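ORF 37 (Human herpesvirus 8 type M, PDB 3FHD) processes branched or non-linear viral DNA intermediates as a metal-dependent endonuclease and exonuclease that accepts both double-stranded and single-stranded DNA. Local coordinates at residues L216-E221 with K263-K268; A246-D251 with L256-N261. One frame throughout, in Å; residues are numbered along the deposited sequence.

Contact 1. Residues L216-E221 with K263-K268; sequences LLHPDE and KVYEIK. With MG (magnesium ion), chain E.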
loop_
_atom_site.group_PDB
_atom_site.type_symbol
_atom_site.label_atom_id
_atom_site.label_comp_id
_atom_site.label_asym_id
_atom_site.label_seq_id
_atom_site.Cartn_x
_atom_site.Cartn_y
_atom_site.Cartn_z
ATOM N N LEU A 216 -0.541 20.855 -5.507
ATOM C CA LEU A 216 -0.925 21.297 -6.851
ATOM C C LEU A 216 -2.234 20.737 -7.360
ATOM O O LEU A 216 -2.917 21.397 -8.144
ATOM C CB LEU A 216 0.201 21.070 -7.871
ATOM C CG LEU A 216 1.606 21.596 -7.521
ATOM C CD1 LEU A 216 2.589 21.241 -8.620
ATOM C CD2 LEU A 216 1.641 23.116 -7.249
ATOM N N LEU A 217 -2.599 19.540 -6.918
ATOM C CA LEU A 217 -3.860 18.910 -7.345
ATOM C C LEU A 217 -4.973 19.072 -6.326
ATOM O O LEU A 217 -6.133 19.127 -6.693
ATOM C CB LEU A 217 -3.677 17.409 -7.650
ATOM C CG LEU A 217 -3.345 16.993 -9.091
ATOM C CD1 LEU A 217 -2.082 17.689 -9.602
ATOM C CD2 LEU A 217 -3.185 15.456 -9.193
ATOM N N HIS A 218 -4.628 19.114 -5.044
ATOM C CA HIS A 218 -5.661 19.175 -4.011
ATOM C C HIS A 218 -5.391 20.294 -2.991
ATOM O O HIS A 218 -5.394 20.060 -1.784
ATOM C CB HIS A 218 -5.807 17.799 -3.344
ATOM C CG HIS A 218 -6.224 16.711 -4.286
ATOM N ND1 HIS A 218 -7.519 16.571 -4.738
ATOM C CD2 HIS A 218 -5.520 15.694 -4.843
ATOM C CE1 HIS A 218 -7.596 15.520 -5.536
ATOM N NE2 HIS A 218 -6.396 14.968 -5.615
ATOM N N PRO A 219 -5.169 21.527 -3.482
ATOM C CA PRO A 219 -4.747 22.590 -2.569
ATOM C C PRO A 219 -5.884 23.033 -1.637
ATOM O O PRO A 219 -5.619 23.508 -0.537
ATOM C CB PRO A 219 -4.350 23.727 -3.517
ATOM C CG PRO A 219 -5.225 23.533 -4.721
ATOM C CD PRO A 219 -5.322 22.011 -4.864
ATOM N N ASP A 220 -7.122 22.833 -2.091
ATOM C CA ASP A 220 -8.336 23.308 -1.421
ATOM C C ASP A 220 -9.017 22.230 -0.592
ATOM O O ASP A 220 -10.171 22.385 -0.190
ATOM C CB ASP A 220 -9.339 23.818 -2.463
ATOM C CG ASP A 220 -8.930 25.149 -3.082
ATOM O OD1 ASP A 220 -7.935 25.772 -2.637
ATOM O OD2 ASP A 220 -9.618 25.579 -4.027
ATOM N N GLU A 221 -8.317 21.131 -0.349
ATOM C CA GLU A 221 -8.946 19.986 0.303
ATOM C C GLU A 221 -8.173 19.490 1.501
ATOM O O GLU A 221 -6.972 19.755 1.643
ATOM C CB GLU A 221 -9.162 18.848 -0.699
ATOM C CG GLU A 221 -9.900 19.297 -1.957
ATOM C CD GLU A 221 -9.964 18.232 -3.021
ATOM O OE1 GLU A 221 -9.837 18.585 -4.217
ATOM O OE2 GLU A 221 -10.143 17.044 -2.660
ATOM N N LYS A 263 -10.345 10.336 -2.720
ATOM C CA LYS A 263 -9.565 9.959 -3.892
ATOM C C LYS A 263 -8.282 9.318 -3.381
ATOM O O LYS A 263 -7.556 9.921 -2.607
ATOM C CB LYS A 263 -9.247 11.163 -4.768
ATOM C CG LYS A 263 -10.468 11.780 -5.496
ATOM C CD LYS A 263 -10.038 12.931 -6.412
ATOM C CE LYS A 263 -11.190 13.467 -7.275
ATOM N NZ LYS A 263 -11.784 12.383 -8.122
ATOM N N VAL A 264 -8.034 8.087 -3.777
ATOM C CA VAL A 264 -6.871 7.357 -3.227
ATOM C C VAL A 264 -5.781 7.217 -4.304
ATOM O O VAL A 264 -6.064 6.745 -5.414
ATOM C CB VAL A 264 -7.300 5.982 -2.592
ATOM C CG1 VAL A 264 -6.077 5.202 -2.093
ATOM C CG2 VAL A 264 -8.337 6.219 -1.458
ATOM N N TYR A 265 -4.523 7.571 -3.974
ATOM C CA TYR A 265 -3.414 7.477 -4.947
ATOM C C TYR A 265 -2.259 6.552 -4.504
ATOM O O TYR A 265 -1.767 6.663 -3.369
ATOM C CB TYR A 265 -2.801 8.864 -5.257
ATOM C CG TYR A 265 -3.727 9.935 -5.807
ATOM C CD1 TYR A 265 -3.584 10.404 -7.113
ATOM C CD2 TYR A 265 -4.712 10.526 -4.996
ATOM C CE1 TYR A 265 -4.431 11.416 -7.607
ATOM C CE2 TYR A 265 -5.538 11.536 -5.471
ATOM C CZ TYR A 265 -5.399 11.973 -6.774
ATOM O OH TYR A 265 -6.234 12.954 -7.252
ATOM N N GLU A 266 -1.892 5.611 -5.373
ATOM C CA GLU A 266 -0.684 4.827 -5.228
ATOM C C GLU A 266 0.433 5.530 -6.052
ATOM O O GLU A 266 0.276 5.726 -7.237
ATOM C CB GLU A 266 -0.931 3.400 -5.715
ATOM C CG GLU A 266 0.296 2.502 -5.777
ATOM C CD GLU A 266 1.092 2.412 -4.459
ATOM O OE1 GLU A 266 0.520 2.308 -3.331
ATOM O OE2 GLU A 266 2.327 2.389 -4.569
ATOM N N ILE A 267 1.538 5.876 -5.404
ATOM C CA ILE A 267 2.596 6.681 -6.044
ATOM C C ILE A 267 3.725 5.770 -6.545
ATOM O O ILE A 267 4.150 4.891 -5.817
ATOM C CB ILE A 267 3.120 7.762 -5.057
ATOM C CG1 ILE A 267 2.063 8.845 -4.858
ATOM C CG2 ILE A 267 4.491 8.378 -5.529
ATOM C CD1 ILE A 267 2.224 9.633 -3.599
ATOM N N LYS A 268 4.169 5.940 -7.801
ATOM C CA LYS A 268 5.337 5.198 -8.345
ATOM C C LYS A 268 6.309 6.211 -8.972
ATOM O O LYS A 268 5.868 7.241 -9.457
ATOM C CB LYS A 268 4.910 4.210 -9.452
ATOM C CG LYS A 268 3.872 3.171 -9.016
ATOM C CD LYS A 268 4.488 2.271 -7.937
ATOM C CE LYS A 268 3.441 1.307 -7.393
ATOM N NZ LYS A 268 3.934 0.602 -6.191
HETATM MG MG MG E . 4.147 3.693 -3.764
#

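Contact 2. Residues A246-D251 with L256-N261; sequences ANVKTD and LQFDPN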
loop_
_atom_site.group_PDB
_atom_site.type_symbol
_atom_site.label_atom_id
_atom_site.label_comp_id
_atom_site.label_asym_id
_atom_site.label_seq_id
_atom_site.Cartn_x
_atom_site.Cartn_y
_atom_site.Cartn_z
ATOM N N ALA A 246 -6.918 12.117 -0.828
ATOM C CA ALA A 246 -7.572 13.423 -0.728
ATOM C C ALA A 246 -9.010 13.223 -0.226
ATOM O O ALA A 246 -9.640 12.199 -0.521
ATOM C CB ALA A 246 -7.533 14.132 -2.095
ATOM N N ASN A 247 -9.522 14.179 0.556
ATOM C CA ASN A 247 -10.809 14.014 1.313
ATOM C C ASN A 247 -10.817 12.941 2.418
ATOM O O ASN A 247 -11.765 12.155 2.533
ATOM C CB ASN A 247 -11.999 13.749 0.371
ATOM C CG ASN A 247 -12.287 14.908 -0.572
ATOM O OD1 ASN A 247 -13.351 15.529 -0.498
ATOM N ND2 ASN A 247 -11.361 15.186 -1.479
ATOM N N VAL A 248 -9.750 12.874 3.207
ATOM C CA VAL A 248 -9.644 11.897 4.296
ATOM C C VAL A 248 -9.152 12.671 5.495
ATOM O O VAL A 248 -8.265 13.517 5.367
ATOM C CB VAL A 248 -8.672 10.713 3.998
ATOM C CG1 VAL A 248 -8.649 9.685 5.177
ATOM C CG2 VAL A 248 -9.072 9.996 2.719
ATOM N N LYS A 249 -9.746 12.383 6.654
ATOM C CA LYS A 249 -9.522 13.156 7.882
ATOM C C LYS A 249 -9.429 12.270 9.131
ATOM O O LYS A 249 -9.774 11.092 9.096
ATOM C CB LYS A 249 -10.626 14.215 8.051
ATOM C CG LYS A 249 -11.960 13.802 7.476
ATOM C CD LYS A 249 -13.006 14.867 7.698
ATOM C CE LYS A 249 -14.383 14.229 7.796
ATOM N NZ LYS A 249 -15.305 15.056 8.641
ATOM N N THR A 250 -8.914 12.862 10.210
ATOM C CA THR A 250 -8.968 12.318 11.569
ATOM C C THR A 250 -10.318 12.720 12.166
ATOM O O THR A 250 -10.780 13.842 11.953
ATOM C CB THR A 250 -7.782 12.879 12.412
ATOM O OG1 THR A 250 -6.571 12.245 11.985
ATOM C CG2 THR A 250 -7.963 12.669 13.922
ATOM N N ASP A 251 -10.946 11.805 12.905
ATOM C CA ASP A 251 -12.237 12.075 13.541
ATOM C C ASP A 251 -12.074 12.554 14.988
ATOM O O ASP A 251 -10.956 12.826 15.423
ATOM C CB ASP A 251 -13.147 10.843 13.439
ATOM C CG ASP A 251 -12.637 9.637 14.240
ATOM O OD1 ASP A 251 -11.599 9.733 14.944
ATOM O OD2 ASP A 251 -13.308 8.590 14.174
ATOM N N LEU A 256 -8.752 7.605 11.584
ATOM C CA LEU A 256 -9.030 8.085 10.216
ATOM C C LEU A 256 -10.478 7.935 9.791
ATOM O O LEU A 256 -11.154 6.966 10.163
ATOM C CB LEU A 256 -8.129 7.402 9.170
ATOM C CG LEU A 256 -6.723 7.993 9.017
ATOM C CD1 LEU A 256 -5.879 7.048 8.199
ATOM C CD2 LEU A 256 -6.719 9.407 8.409
ATOM N N GLN A 257 -10.927 8.916 9.010
ATOM C CA GLN A 257 -12.237 8.919 8.378
ATOM C C GLN A 257 -12.038 9.090 6.874
ATOM O O GLN A 257 -11.632 10.162 6.405
ATOM C CB GLN A 257 -13.110 10.063 8.918
ATOM C CG GLN A 257 -14.149 9.642 9.956
ATOM C CD GLN A 257 -15.160 10.749 10.315
ATOM O OE1 GLN A 257 -14.959 11.939 10.032
ATOM N NE2 GLN A 257 -16.239 10.348 10.958
ATOM N N PHE A 258 -12.326 8.024 6.134
ATOM C CA PHE A 258 -12.412 8.070 4.689
ATOM C C PHE A 258 -13.813 8.557 4.257
ATOM O O PHE A 258 -14.829 7.926 4.571
ATOM C CB PHE A 258 -12.163 6.672 4.107
ATOM C CG PHE A 258 -10.765 6.156 4.298
ATOM C CD1 PHE A 258 -9.721 6.600 3.478
ATOM C CD2 PHE A 258 -10.493 5.191 5.257
ATOM C CE1 PHE A 258 -8.413 6.120 3.630
ATOM C CE2 PHE A 258 -9.160 4.684 5.417
ATOM C CZ PHE A 258 -8.134 5.161 4.588
ATOM N N ASP A 259 -13.878 9.684 3.556
ATOM C CA ASP A 259 -15.126 10.109 2.918
ATOM C C ASP A 259 -15.523 9.044 1.881
ATOM O O ASP A 259 -14.651 8.535 1.160
ATOM C CB ASP A 259 -14.929 11.465 2.226
ATOM C CG ASP A 259 -16.230 12.092 1.763
ATOM O OD1 ASP A 259 -17.145 12.265 2.598
ATOM O OD2 ASP A 259 -16.334 12.445 0.565
ATOM N N PRO A 260 -16.831 8.705 1.796
ATOM C CA PRO A 260 -17.284 7.807 0.719
ATOM C C PRO A 260 -16.848 8.248 -0.696
ATOM O O PRO A 260 -16.827 7.424 -1.597
ATOM C CB PRO A 260 -18.819 7.848 0.835
ATOM C CG PRO A 260 -19.130 8.993 1.735
ATOM C CD PRO A 260 -17.955 9.109 2.663
ATOM N N ASN A 261 -16.474 9.513 -0.870
ATOM C CA ASN A 261 -15.963 10.018 -2.145
ATOM C C ASN A 261 -14.489 10.515 -2.093
ATOM O O ASN A 261 -14.100 11.461 -2.797
ATOM C CB ASN A 261 -16.861 11.140 -2.636
ATOM C CG ASN A 261 -18.268 10.650 -3.000
ATOM O OD1 ASN A 261 -18.426 9.719 -3.798
ATOM N ND2 ASN A 261 -19.289 11.272 -2.415
HETATM O O HOH W 1 -13.221 6.103 12.067
#

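Contact 1. Residues L216-E221 with K263-K268
His218 and Tyr265 carry this contact, their side chains advancing from opposite directions until NE2 of His218 lies 2.6 Å from OH of Tyr265. The hydrogen bond is nearly straight (162°), and either partner could supply the proton. CG of Tyr265 lies anti to its carbonyl carbon (chi1 -58°), sending the hydroxyl toward the imidazole. The two rings meet at their rims without overlapping, their planes 73° apart. At the other ring nitrogen, ND1 of His218 donates to OE1 of Glu221 across 3.1 Å. That oxygen sits in the imidazole plane, whereas the nitrogen reaches it from above the carboxylate plane. Bonds at both ring nitrogens, on either side of CE1, hold the imidazole's rotation, and the carboxylate would be expected to polarise it. Lys263 crosses His218 at about a right angle, its CD 3.7 Å from CE1 of His218 at the ring edge; its NZ is hydrogen-bonded to Tyr425. Farther along, OE2 of Glu266 and O of Ile267 bind magnesium with Asp243. The turn following helix 203-217 here meets strand 262-269, which runs between strands 244-245 and 423-432 in the mixed sheet; the helix itself packs on Tyr265 through Leu213, as does strand 455-464 through Val461.

Contact 2. Residues A246-D251 with L256-N261
Lys249 and Gln257 face each other as an antiparallel hydrogen-bonded pair. N of Lys249 donates to O of Gln257 at 2.9 Å, and the return bond, from N of Gln257 to O of Lys249, is doubtfully short as modelled. A weak third bond runs from N of Asp259 to O of Asn247, extending the ladder past the Val248-Phe258 pair.

Gln257 can be traced outward from the backbone. Its CB lies 3.5 Å from O of Lys249. CG then passes CB of Asp251, and CD approaches the same carbon at 3.7 Å. The chain is extended beyond CG (chi2 -171°), which carries the amide out along the flank of Lys249, where OE1 comes 3.3 Å from CE of Lys249. NE2, the other branch, has CB of Asp251 as its neighbour.

Val248, Leu256 and Phe258 occupy the opposite face. Both methyls of Val248 touch CD1 of Phe258, CG2 at 3.5 Å, and CG1, anti to the backbone N (chi1 -178°), also reaches CD2 of Leu256 at 3.8 Å. Tyr227 packs against both Val248 and Leu256, and helix 134-147 also touches Leu256, so this apolar side turns inward while Lys249 is exposed.

The antiparallel register, with strand axes at 154° and just four residues linking the two segments, defines a two-stranded beta hairpin. In sequence it lies between strands 244-245 and 262-269, which pair with each other in the main sheet of the PD-(D/E)XK nuclease; the chain turns a corner on entering and on leaving the hairpin.

Both contacts are partly buried, yet their chemistry differs. Contact 1 joins the turn after a helix to a strand of the main sheet through side chains alone, burying 142 Å² in all; contact 2 pairs adjacent strands through backbone bonds and buries 497 Å². The hairpin of contact 2 is nested within the loop that contact 1 closes, and the centres lie about 13 Å apart. They touch directly: N of Ala246 probably hydrogen-bonds to O of Lys263, and CB of Ala246 packs against the His218 ring. Contact 1 includes two magnesium ligands, whereas the side chain of Phe258 in contact 2 is about 11 Å from that of the third, Asp243.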